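Local atomic coordinates of phosphonopyruvate hydrolase (Variovorax sp., PDB entry 2HJP), a protein that hydrolyses the carbon-phosphorus bond of 3-phosphonopyruvate to give pyruvate and phosphate, using a divalent metal cation such as magnesium, cobalt or manganese. Residues 28-31 / 32-35. Numbering follows the deposited sequence.
With XYS (alpha-D-xylopyranose), chain B.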
loop_
_atom_site.group_PDB
_atom_site.type_symbol
_atom_site.label_atom_id
_atom_site.label_comp_id
_atom_site.label_asym_id
_atom_site.label_seq_id
_atom_site.Cartn_x
_atom_site.Cartn_y
_atom_site.Cartn_z
ATOM N N ALA A 28 3.512 14.903 13.531
ATOM C CA ALA A 28 4.998 14.846 13.709
ATOM C C ALA A 28 5.577 16.227 13.454
ATOM O O ALA A 28 6.516 16.690 14.147
ATOM C CB ALA A 28 5.619 13.793 12.756
ATOM N N LYS A 29 5.071 16.898 12.404
ATOM C CA LYS A 29 5.539 18.258 12.126
ATOM C C LYS A 29 5.244 19.185 13.318
ATOM O O LYS A 29 6.096 20.032 13.689
ATOM C CB LYS A 29 4.897 18.785 10.837
ATOM C CG LYS A 29 5.358 20.200 10.388
ATOM C CD LYS A 29 4.838 20.451 8.939
ATOM C CE LYS A 29 5.460 21.679 8.289
ATOM N NZ LYS A 29 4.942 21.856 6.889
ATOM N N LEU A 30 4.080 19.038 13.962
ATOM C CA LEU A 30 3.824 19.922 15.084
ATOM C C LEU A 30 4.779 19.629 16.236
ATOM O O LEU A 30 5.198 20.565 16.923
ATOM C CB LEU A 30 2.372 19.830 15.534
ATOM C CG LEU A 30 1.388 20.366 14.472
ATOM C CD1 LEU A 30 -0.035 19.899 14.787
ATOM C CD2 LEU A 30 1.463 21.912 14.407
ATOM N N ALA A 31 5.084 18.350 16.467
ATOM C CA ALA A 31 6.029 17.984 17.553
ATOM C C ALA A 31 7.376 18.620 17.261
ATOM O O ALA A 31 8.014 19.185 18.197
ATOM C CB ALA A 31 6.215 16.430 17.652
ATOM N N GLU A 32 7.813 18.566 15.989
ATOM C CA GLU A 32 9.095 19.168 15.645
ATOM C C GLU A 32 9.076 20.648 15.970
ATOM O O GLU A 32 10.020 21.195 16.564
ATOM C CB GLU A 32 9.453 18.989 14.159
ATOM C CG GLU A 32 10.783 19.660 13.887
ATOM C CD GLU A 32 11.358 19.389 12.495
ATOM O OE1 GLU A 32 10.910 18.518 11.765
ATOM O OE2 GLU A 32 12.324 20.066 12.131
ATOM N N GLN A 33 7.999 21.306 15.554
ATOM C CA GLN A 33 7.840 22.730 15.751
ATOM C C GLN A 33 7.741 23.100 17.222
ATOM O O GLN A 33 8.218 24.182 17.604
ATOM C CB GLN A 33 6.623 23.255 14.948
ATOM C CG GLN A 33 6.943 23.236 13.434
ATOM C CD GLN A 33 5.823 23.857 12.596
ATOM O OE1 GLN A 33 4.777 24.196 13.128
ATOM N NE2 GLN A 33 6.041 23.967 11.259
ATOM N N ALA A 34 7.151 22.230 18.031
ATOM C CA ALA A 34 7.034 22.486 19.495
ATOM C C ALA A 34 8.426 22.357 20.170
ATOM O O ALA A 34 8.605 22.822 21.269
ATOM C CB ALA A 34 6.046 21.541 20.133
ATOM N N GLY A 35 9.396 21.742 19.483
ATOM C CA GLY A 35 10.735 21.648 20.019
ATOM C C GLY A 35 11.140 20.299 20.560
ATOM O O GLY A 35 12.155 20.229 21.240
HETATM C C1 XYS B . 11.908 22.243 9.091
HETATM C C2 XYS B . 12.054 22.461 7.558
HETATM C C3 XYS B . 13.166 21.497 7.037
HETATM C C4 XYS B . 14.519 21.663 7.814
HETATM C C5 XYS B . 14.395 21.889 9.336
HETATM O O1 XYS B . 11.457 20.930 9.502
HETATM O O2 XYS B . 10.818 22.134 6.919
HETATM O O3 XYS B . 13.360 21.670 5.605
HETATM O O4 XYS B . 15.561 20.720 7.484
HETATM O O5 XYS B . 13.131 22.575 9.774
#
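K29 and Q33, one turn apart on helix 25-34, lay their side chains across each other beside helix 269-275. The amide nitrogen NE2 of Q33 lies 3.8 Å from CE of K29, a van der Waals approach to the lysine's methylenes. K29 extends fully, with CG anti to the backbone N (chi1 -177°), and this carries its ammonium NZ out to a hydrogen bond with the carbonyl oxygen of L275. A long flexible lysine suits such a reach. Q33 sets CG opposite its own carbonyl carbon (chi1 -71°), back along the preceding turn, 3.3 Å from O of K29.

E32 projects from another side of the helix, its extended chain presenting the carboxylate to two hydroxyls: OE2 accepts a hydrogen bond from O1 of the bound alpha-D-xylopyranose (2.9 Å) and is also hydrogen-bonded to OG of S75. With an alanine here, the sugar O1 and the S75 hydroxyl would probably both lose their shared partner. The small methyls of A28 and A31 fit against I39 of strand 38-41, while L30, A31 and A34 pack on F250 of the second subunit.

Main-chain hydrogen bonds from E32 N to A28 O (2.9 Å) and from A34 N to L30 O (2.8 Å) keep the last turns regular. G35, at phi 105°, ends them: its N hydrogen-bonds to O of E32 (3.0 Å) and weakly to O of A31. A CB there would press on the carbonyl oxygen of A34, which suits glycine to the place. This Schellman motif closes the helix of the beta-alpha-beta unit joining the TIM barrel's first two strands, 17-21 and 38-41.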